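Side-chain contacts in alpha-amylase inhibitor 0.19 (Triticum aestivum, PDB 1HSS), which inhibits alpha-amylases as a secreted, disulfide-rich homodimer of the cereal trypsin/alpha-amylase inhibitor family and is a wheat allergen: residues L24-C28 with N29-V33; H47-E50 with W51-C54; G55-Y58 with S59-D62. All coordinates share one frame; numbering follows the deposited sequence.

Contact 1. Residues L24-C28 with N29-V33; sequences LRLQC and NGSQV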
ATOM      1  N   LEU A  24       8.877   6.182  -5.380  1.00 20.16           N
ATOM      2  CA  LEU A  24       8.037   6.877  -4.402  1.00 18.99           C
ATOM      3  C   LEU A  24       7.596   8.287  -4.852  1.00 21.80           C
ATOM      4  O   LEU A  24       6.452   8.681  -4.650  1.00 24.28           O
ATOM      5  CB  LEU A  24       8.772   6.943  -3.053  1.00 14.47           C
ATOM      6  CG  LEU A  24       8.098   7.743  -1.932  1.00 18.07           C
ATOM      7  CD1 LEU A  24       6.655   7.257  -1.693  1.00 15.68           C
ATOM      8  CD2 LEU A  24       8.917   7.637  -0.676  1.00 15.18           C
ATOM      9  N   ARG A  25       8.480   9.013  -5.526  1.00 24.44           N
ATOM     10  CA  ARG A  25       8.157  10.334  -6.065  1.00 23.63           C
ATOM     11  C   ARG A  25       7.173  10.340  -7.224  1.00 23.13           C
ATOM     12  O   ARG A  25       6.396  11.285  -7.356  1.00 23.27           O
ATOM     13  CB  ARG A  25       9.428  11.059  -6.478  1.00 25.70           C
ATOM     14  CG  ARG A  25      10.165  11.634  -5.301  1.00 31.11           C
ATOM     15  CD  ARG A  25      10.979  12.807  -5.742  1.00 34.90           C
ATOM     16  NE  ARG A  25      12.370  12.425  -5.867  1.00 47.07           N
ATOM     17  CZ  ARG A  25      13.286  12.670  -4.934  1.00 57.04           C
ATOM     18  NH1 ARG A  25      13.014  13.516  -3.926  1.00 57.07           N
ATOM     19  NH2 ARG A  25      14.495  12.113  -5.041  1.00 58.56           N
ATOM     20  N   LEU A  26       7.214   9.300  -8.061  1.00 23.74           N
ATOM     21  CA  LEU A  26       6.206   9.074  -9.105  1.00 22.03           C
ATOM     22  C   LEU A  26       4.858   8.604  -8.539  1.00 21.39           C
ATOM     23  O   LEU A  26       3.793   9.138  -8.860  1.00 22.03           O
ATOM     24  CB  LEU A  26       6.706   8.034 -10.115  1.00 22.16           C
ATOM     25  CG  LEU A  26       7.864   8.410 -11.044  1.00 22.73           C
ATOM     26  CD1 LEU A  26       8.464   7.150 -11.680  1.00 25.24           C
ATOM     27  CD2 LEU A  26       7.358   9.373 -12.102  1.00 23.63           C
ATOM     28  N   GLN A  27       4.914   7.613  -7.669  1.00 19.56           N
ATOM     29  CA  GLN A  27       3.709   7.102  -7.084  1.00 19.13           C
ATOM     30  C   GLN A  27       2.944   8.101  -6.247  1.00 16.89           C
ATOM     31  O   GLN A  27       1.721   8.062  -6.249  1.00 20.69           O
ATOM     32  CB  GLN A  27       4.013   5.902  -6.225  1.00 18.93           C
ATOM     33  CG  GLN A  27       4.362   4.671  -6.997  1.00 21.34           C
ATOM     34  CD  GLN A  27       4.429   3.473  -6.082  1.00 25.74           C
ATOM     35  OE1 GLN A  27       3.690   2.508  -6.258  1.00 36.98           O
ATOM     36  NE2 GLN A  27       5.247   3.565  -5.043  1.00 25.18           N
ATOM     37  N   CYS A  28       3.627   8.949  -5.478  1.00 16.62           N
ATOM     38  CA  CYS A  28       2.906   9.777  -4.498  1.00 21.01           C
ATOM     39  C   CYS A  28       2.009  10.889  -5.075  1.00 22.32           C
ATOM     40  O   CYS A  28       1.106  11.372  -4.387  1.00 23.09           O
ATOM     41  CB  CYS A  28       3.845  10.341  -3.411  1.00 19.26           C
ATOM     42  SG  CYS A  28       5.054  11.576  -3.939  1.00 28.21           S
ATOM     43  N   ASN A  29       2.135  11.157  -6.373  1.00 23.30           N
ATOM     44  CA  ASN A  29       1.128  11.950  -7.074  1.00 26.58           C
ATOM     45  C   ASN A  29       0.450  11.239  -8.254  1.00 25.91           C
ATOM     46  O   ASN A  29      -0.109  11.891  -9.139  1.00 27.00           O
ATOM     47  CB  ASN A  29       1.710  13.284  -7.546  1.00 28.89           C
ATOM     48  CG  ASN A  29       2.984  13.124  -8.346  1.00 33.86           C
ATOM     49  OD1 ASN A  29       3.863  13.983  -8.308  1.00 41.10           O
ATOM     50  ND2 ASN A  29       3.087  12.035  -9.092  1.00 34.49           N
ATOM     51  N   GLY A  30       0.542   9.911  -8.290  1.00 24.22           N
ATOM     52  CA  GLY A  30      -0.230   9.136  -9.239  1.00 21.30           C
ATOM     53  C   GLY A  30       0.291   9.142 -10.661  1.00 23.74           C
ATOM     54  O   GLY A  30      -0.459   8.817 -11.573  1.00 24.86           O
ATOM     55  N   SER A  31       1.571   9.456 -10.861  1.00 23.43           N
ATOM     56  CA  SER A  31       2.156   9.413 -12.199  1.00 21.75           C
ATOM     57  C   SER A  31       2.284   7.992 -12.633  1.00 22.31           C
ATOM     58  O   SER A  31       2.256   7.085 -11.810  1.00 23.49           O
ATOM     59  CB  SER A  31       3.546  10.031 -12.232  1.00 22.05           C
ATOM     60  OG  SER A  31       3.493  11.413 -11.977  1.00 23.21           O
ATOM     61  N   GLN A  32       2.492   7.801 -13.921  1.00 26.45           N
ATOM     62  CA  GLN A  32       2.742   6.481 -14.457  1.00 33.12           C
ATOM     63  C   GLN A  32       4.171   6.050 -14.118  1.00 30.65           C
ATOM     64  O   GLN A  32       5.095   6.860 -14.215  1.00 33.12           O
ATOM     65  CB  GLN A  32       2.554   6.525 -15.962  1.00 40.31           C
ATOM     66  CG  GLN A  32       2.598   5.180 -16.625  1.00 56.20           C
ATOM     67  CD  GLN A  32       1.686   5.132 -17.814  1.00 61.91           C
ATOM     68  OE1 GLN A  32       2.042   5.589 -18.895  1.00 67.53           O
ATOM     69  NE2 GLN A  32       0.446   4.724 -17.585  1.00 62.57           N
ATOM     70  N   VAL A  33       4.348   4.817 -13.650  1.00 31.86           N
ATOM     71  CA  VAL A  33       5.691   4.344 -13.331  1.00 30.40           C
ATOM     72  C   VAL A  33       6.198   3.353 -14.376  1.00 30.16           C
ATOM     73  O   VAL A  33       5.494   2.396 -14.731  1.00 30.82           O
ATOM     74  CB  VAL A  33       5.790   3.736 -11.871  1.00 31.57           C
ATOM     75  CG1 VAL A  33       4.712   4.317 -10.965  1.00 32.01           C
ATOM     76  CG2 VAL A  33       5.700   2.226 -11.884  1.00 34.01           C
TER
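The carbonyl oxygen of L26 is the polar atom around which the chain turns. S31 N donates to L26 O at 3.0 Å with an N-H...O angle of 144°, approaching from a position tilted out of the carbonyl plane. One residue further in, G30 N bonds Q27 O, also at 3.0 Å; this N-H is straighter, but the donor stands above the carbonyl plane and not on a lone pair. The two bonds, with G30 at positive phi as the C-prime residue, define a Schellman motif that closes helix 20-27, and a type I beta turn spans Q27 to G30. N29 turns back over the helix end because CG sits between its own backbone N and carbonyl carbon (chi1 52°), which brings ND2 to 3.0 Å from L26 O at an angle too poor for a hydrogen bond. Beyond the turn, L26 CD2 lies 3.9 Å from S31 CB, and the extended Q27 crosses V33, its CG meeting V33 CG1 at 4.0 Å. C28 is tied by a disulfide to C83, while S31 O accepts a hydrogen bond from Y113 OH of the second subunit. Two carbonyls of the last helical turn are thus satisfied by the loop backbone itself, and L26 and Q27 add apolar contacts to the loop that leaves the helix.

Contact 2. Residues H47-E50 with W51-C54; sequences HISE and WCRC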
ATOM      1  N   HIS A  47      16.602  -8.126  -1.877  1.00 22.49           N
ATOM      2  CA  HIS A  47      17.856  -8.525  -1.242  1.00 28.19           C
ATOM      3  C   HIS A  47      17.905  -8.315   0.264  1.00 27.75           C
ATOM      4  O   HIS A  47      18.751  -8.877   0.947  1.00 31.89           O
ATOM      5  CB  HIS A  47      19.024  -7.787  -1.874  1.00 37.46           C
ATOM      6  CG  HIS A  47      19.153  -8.024  -3.342  1.00 52.33           C
ATOM      7  ND1 HIS A  47      19.997  -7.287  -4.147  1.00 62.49           N
ATOM      8  CD2 HIS A  47      18.506  -8.887  -4.162  1.00 54.68           C
ATOM      9  CE1 HIS A  47      19.872  -7.691  -5.400  1.00 63.45           C
ATOM     10  NE2 HIS A  47      18.974  -8.663  -5.435  1.00 62.09           N
ATOM     11  N   ILE A  48      17.053  -7.443   0.768  1.00 24.86           N
ATOM     12  CA  ILE A  48      16.965  -7.217   2.196  1.00 25.18           C
ATOM     13  C   ILE A  48      16.037  -8.269   2.783  1.00 25.64           C
ATOM     14  O   ILE A  48      15.129  -8.741   2.095  1.00 25.69           O
ATOM     15  CB  ILE A  48      16.437  -5.781   2.481  1.00 23.75           C
ATOM     16  CG1 ILE A  48      17.424  -4.772   1.869  1.00 23.25           C
ATOM     17  CG2 ILE A  48      16.261  -5.548   3.988  1.00 22.08           C
ATOM     18  CD1 ILE A  48      16.883  -3.377   1.700  1.00 23.87           C
ATOM     19  N   SER A  49      16.349  -8.736   3.992  1.00 25.18           N
ATOM     20  CA  SER A  49      15.560  -9.784   4.629  1.00 25.01           C
ATOM     21  C   SER A  49      14.152  -9.315   4.979  1.00 23.27           C
ATOM     22  O   SER A  49      13.922  -8.132   5.212  1.00 22.40           O
ATOM     23  CB  SER A  49      16.284 -10.287   5.879  1.00 24.87           C
ATOM     24  OG  SER A  49      15.632  -9.872   7.059  1.00 30.58           O
ATOM     25  N   GLU A  50      13.238 -10.267   5.105  1.00 21.87           N
ATOM     26  CA  GLU A  50      11.851 -10.009   5.522  1.00 22.91           C
ATOM     27  C   GLU A  50      11.754  -9.144   6.771  1.00 21.79           C
ATOM     28  O   GLU A  50      10.779  -8.412   6.966  1.00 20.05           O
ATOM     29  CB  GLU A  50      11.148 -11.327   5.811  1.00 23.75           C
ATOM     30  CG  GLU A  50      10.490 -11.946   4.625  1.00 37.79           C
ATOM     31  CD  GLU A  50       9.686 -13.197   4.977  1.00 45.66           C
ATOM     32  OE1 GLU A  50       9.299 -13.357   6.164  1.00 45.88           O
ATOM     33  OE2 GLU A  50       9.411 -14.007   4.050  1.00 51.58           O
ATOM     34  N   TRP A  51      12.731  -9.324   7.658  1.00 22.01           N
ATOM     35  CA  TRP A  51      12.768  -8.633   8.936  1.00 24.04           C
ATOM     36  C   TRP A  51      13.185  -7.169   8.818  1.00 23.00           C
ATOM     37  O   TRP A  51      12.855  -6.359   9.675  1.00 22.53           O
ATOM     38  CB  TRP A  51      13.712  -9.368   9.880  1.00 29.09           C
ATOM     39  CG  TRP A  51      13.229 -10.743  10.225  1.00 39.40           C
ATOM     40  CD1 TRP A  51      13.444 -11.890   9.516  1.00 40.72           C
ATOM     41  CD2 TRP A  51      12.468 -11.126  11.388  1.00 46.49           C
ATOM     42  NE1 TRP A  51      12.877 -12.958  10.166  1.00 43.41           N
ATOM     43  CE2 TRP A  51      12.269 -12.517  11.316  1.00 48.32           C
ATOM     44  CE3 TRP A  51      11.948 -10.425  12.490  1.00 53.52           C
ATOM     45  CZ2 TRP A  51      11.563 -13.228  12.302  1.00 54.49           C
ATOM     46  CZ3 TRP A  51      11.248 -11.137  13.472  1.00 53.50           C
ATOM     47  CH2 TRP A  51      11.064 -12.518  13.368  1.00 49.98           C
ATOM     48  N   CYS A  52      13.925  -6.829   7.768  1.00 20.67           N
ATOM     49  CA  CYS A  52      14.538  -5.510   7.687  1.00 18.63           C
ATOM     50  C   CYS A  52      14.027  -4.674   6.538  1.00 19.14           C
ATOM     51  O   CYS A  52      14.468  -3.544   6.355  1.00 21.60           O
ATOM     52  CB  CYS A  52      16.050  -5.635   7.572  1.00 20.63           C
ATOM     53  SG  CYS A  52      16.791  -6.384   9.047  1.00 25.24           S
ATOM     54  N   ARG A  53      13.105  -5.227   5.758  1.00 16.79           N
ATOM     55  CA  ARG A  53      12.556  -4.519   4.604  1.00 18.60           C
ATOM     56  C   ARG A  53      11.823  -3.229   4.989  1.00 18.16           C
ATOM     57  O   ARG A  53      12.013  -2.210   4.350  1.00 22.76           O
ATOM     58  CB  ARG A  53      11.617  -5.442   3.824  1.00 17.32           C
ATOM     59  CG  ARG A  53      12.044  -5.733   2.403  1.00 14.95           C
ATOM     60  CD  ARG A  53      12.574  -7.156   2.181  1.00 17.64           C
ATOM     61  NE  ARG A  53      11.567  -8.107   1.754  1.00 16.17           N
ATOM     62  CZ  ARG A  53      11.822  -9.332   1.284  1.00 13.41           C
ATOM     63  NH1 ARG A  53      13.005  -9.688   0.818  1.00 13.30           N
ATOM     64  NH2 ARG A  53      10.830 -10.186   1.175  1.00 14.51           N
ATOM     65  N   CYS A  54      11.054  -3.250   6.076  1.00 18.93           N
ATOM     66  CA  CYS A  54      10.383  -2.045   6.584  1.00 17.41           C
ATOM     67  C   CYS A  54      11.341  -1.039   7.180  1.00 17.04           C
ATOM     68  O   CYS A  54      11.074   0.168   7.178  1.00 18.84           O
ATOM     69  CB  CYS A  54       9.372  -2.408   7.653  1.00 15.77           C
ATOM     70  SG  CYS A  54       7.958  -3.308   6.978  1.00 19.09           S
TER
HETATM   71  O   HOH W   1      10.514  -5.767   7.566  1.00 14.40           O
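From S49 to R53 the backbone winds into the first turn of helix 53-67, and S49 O takes C52 N at 2.9 Å (N-H...O 155°) from above its carbonyl plane, with a weak second bond from R53 N. The S49 side chain works on the same turn: OG accepts from W51 N at 3.0 Å. S49 OG also lies at the edge of the W51 indole, in the ring plane, 3.4 Å from W51 CB. R53 folds back across the entering loop, its chain bent at chi2 and chi3, and this bend carries NH1 to I48 O at 2.7 Å, a bond that is weak because the N-H...O angle is only 129°. I48 O lies near the guanidinium plane at its edge, whereas E50 N sits over the centre of one face. The I48 side chain sets CG2 3.6 Å from C52 CB. E50 crosses R53 obliquely, but E50 OE2 and R53 NH2 remain 5.0 Å apart, so they form no salt bridge, and any attraction is probably long-range. R53 NH2 is instead hydrogen-bonded to P102 O, and disulfides join C52 to C6 and C54 to C115. A water bridges the i and i+4 positions, donating to E50 O and accepting from C54 N. The guanidinium therefore joins two backbone carbonyls, I48 O and P102 O, linking the loop before the helix to the chain just ahead of strand 103-104.

Contact 3. Residues G55-Y58 with S59-D62; sequences GALY and SMLD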
ATOM      1  N   GLY A  55      12.396  -1.567   7.794  1.00 19.16           N
ATOM      2  CA  GLY A  55      13.487  -0.746   8.276  1.00 18.92           C
ATOM      3  C   GLY A  55      14.263  -0.012   7.199  1.00 17.20           C
ATOM      4  O   GLY A  55      14.542   1.184   7.358  1.00 17.85           O
ATOM      5  N   ALA A  56      14.582  -0.705   6.100  1.00 16.86           N
ATOM      6  CA  ALA A  56      15.139  -0.060   4.908  1.00 15.95           C
ATOM      7  C   ALA A  56      14.258   1.059   4.353  1.00 15.62           C
ATOM      8  O   ALA A  56      14.757   2.135   4.033  1.00 19.61           O
ATOM      9  CB  ALA A  56      15.397  -1.069   3.849  1.00  6.98           C
ATOM     10  N   LEU A  57      12.949   0.828   4.308  1.00 17.25           N
ATOM     11  CA  LEU A  57      11.986   1.823   3.825  1.00 17.76           C
ATOM     12  C   LEU A  57      11.859   3.033   4.759  1.00 18.22           C
ATOM     13  O   LEU A  57      11.796   4.165   4.301  1.00 16.94           O
ATOM     14  CB  LEU A  57      10.606   1.172   3.614  1.00 16.57           C
ATOM     15  CG  LEU A  57      10.441   0.406   2.301  1.00 13.75           C
ATOM     16  CD1 LEU A  57       9.246  -0.499   2.371  1.00 16.14           C
ATOM     17  CD2 LEU A  57      10.320   1.365   1.145  1.00 13.10           C
ATOM     18  N   TYR A  58      11.811   2.793   6.067  1.00 22.18           N
ATOM     19  CA  TYR A  58      11.791   3.867   7.067  1.00 19.95           C
ATOM     20  C   TYR A  58      13.016   4.788   6.926  1.00 21.68           C
ATOM     21  O   TYR A  58      12.888   6.011   6.847  1.00 22.08           O
ATOM     22  CB  TYR A  58      11.751   3.245   8.459  1.00 16.25           C
ATOM     23  CG  TYR A  58      11.325   4.195   9.523  1.00 19.05           C
ATOM     24  CD1 TYR A  58      12.238   5.058  10.108  1.00 20.94           C
ATOM     25  CD2 TYR A  58      10.018   4.241   9.946  1.00 18.62           C
ATOM     26  CE1 TYR A  58      11.856   5.954  11.097  1.00 23.44           C
ATOM     27  CE2 TYR A  58       9.616   5.133  10.925  1.00 24.49           C
ATOM     28  CZ  TYR A  58      10.540   5.993  11.505  1.00 25.71           C
ATOM     29  OH  TYR A  58      10.160   6.886  12.494  1.00 24.88           O
ATOM     30  N   SER A  59      14.192   4.171   6.838  1.00 22.23           N
ATOM     31  CA  SER A  59      15.466   4.857   6.630  1.00 22.50           C
ATOM     32  C   SER A  59      15.458   5.705   5.367  1.00 22.22           C
ATOM     33  O   SER A  59      15.941   6.831   5.370  1.00 23.77           O
ATOM     34  CB  SER A  59      16.608   3.827   6.551  1.00 21.38           C
ATOM     35  OG  SER A  59      17.855   4.416   6.223  1.00 22.51           O
ATOM     36  N   MET A  60      14.980   5.130   4.266  1.00 23.88           N
ATOM     37  CA  MET A  60      14.844   5.854   2.993  1.00 21.44           C
ATOM     38  C   MET A  60      13.964   7.111   3.095  1.00 20.46           C
ATOM     39  O   MET A  60      14.389   8.192   2.707  1.00 23.65           O
ATOM     40  CB  MET A  60      14.267   4.925   1.924  1.00 23.14           C
ATOM     41  CG  MET A  60      14.101   5.569   0.553  1.00 23.40           C
ATOM     42  SD  MET A  60      12.923   4.714  -0.516  1.00 23.14           S
ATOM     43  CE  MET A  60      11.485   5.119   0.273  1.00 20.88           C
ATOM     44  N   LEU A  61      12.750   6.951   3.638  1.00 18.63           N
ATOM     45  CA  LEU A  61      11.784   8.035   3.823  1.00 21.72           C
ATOM     46  C   LEU A  61      12.323   9.137   4.725  1.00 25.12           C
ATOM     47  O   LEU A  61      12.102  10.314   4.470  1.00 26.60           O
ATOM     48  CB  LEU A  61      10.502   7.479   4.434  1.00 18.73           C
ATOM     49  CG  LEU A  61       9.401   8.511   4.611  1.00 17.39           C
ATOM     50  CD1 LEU A  61       9.038   9.055   3.244  1.00 15.78           C
ATOM     51  CD2 LEU A  61       8.212   7.879   5.300  1.00 17.17           C
ATOM     52  N   ASP A  62      12.938   8.733   5.829  1.00 26.34           N
ATOM     53  CA  ASP A  62      13.568   9.656   6.754  1.00 30.02           C
ATOM     54  C   ASP A  62      14.686  10.474   6.074  1.00 29.36           C
ATOM     55  O   ASP A  62      14.682  11.699   6.119  1.00 30.32           O
ATOM     56  CB  ASP A  62      14.106   8.864   7.958  1.00 33.43           C
ATOM     57  CG  ASP A  62      14.662   9.763   9.059  1.00 37.20           C
ATOM     58  OD1 ASP A  62      13.865  10.390   9.796  1.00 36.46           O
ATOM     59  OD2 ASP A  62      15.903   9.835   9.190  1.00 35.75           O
TER
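The M60 side chain leaves the backbone with CG anti to N (chi1 -179°) and then bends at chi3 (71°), and this bend returns the terminal methyl toward L57. L57 CD2 and M60 CE meet at 4.0 Å, the two side chains lying side by side and pointing the same way. The setting is a regular alpha-helical section of helix 53-67, and the evidence is an unbroken run of i to i+4 backbone bonds. S59 N reaches G55 O at 3.1 Å, and M60 N follows to A56 O at 3.0 Å. L61 N then donates to L57 O with the straightest N-H of the four, 172°. The L57-M60 pair, one helical step of three residues, faces the protein interior: M60 packs on C20, R21 and L24 of helix 20-27, and L57 on I95 and T96 of helix 95-98. A different side of the helix carries Y58, whose ring is set by CG anti to N and has S59 N near its plane at the edge. That ring makes an edge-to-face contact with Y121, whose hydroxyl is also hydrogen-bonded to D62 OD1, so Y121 bridges two residues spaced one turn apart. S59 places CB 3.5 Å from G55 O, against the carbonyl that its own N-H uses. At the last step D62 N lies nearly in line with the C=O of Y58, 2.9 Å from Y58 O, while D62 CB approaches the same oxygen at 3.3 Å.

Overall arrangement
Following the chain from the N terminus, contact 1 comes first and closes the tight turn where helix 20-27 passes into the loop before helix 35-46. After that helix, contact 2 turns the chain from the 47-50 loop into helix 53-67, and contact 3 continues directly along the same helix. The three lie in series, none enclosing or crossing another. Contacts 1 and 2 are on opposite sides of the chain's centre, about 23 Å between centres, and do not touch. Contact 3 meets both: I48 CD1 packs on A56 CB at 3.5 Å, and L24 CD2 on M60 CE at 3.7 Å. Helix 53-67 thereby connects the 47-50 loop with helix 20-27.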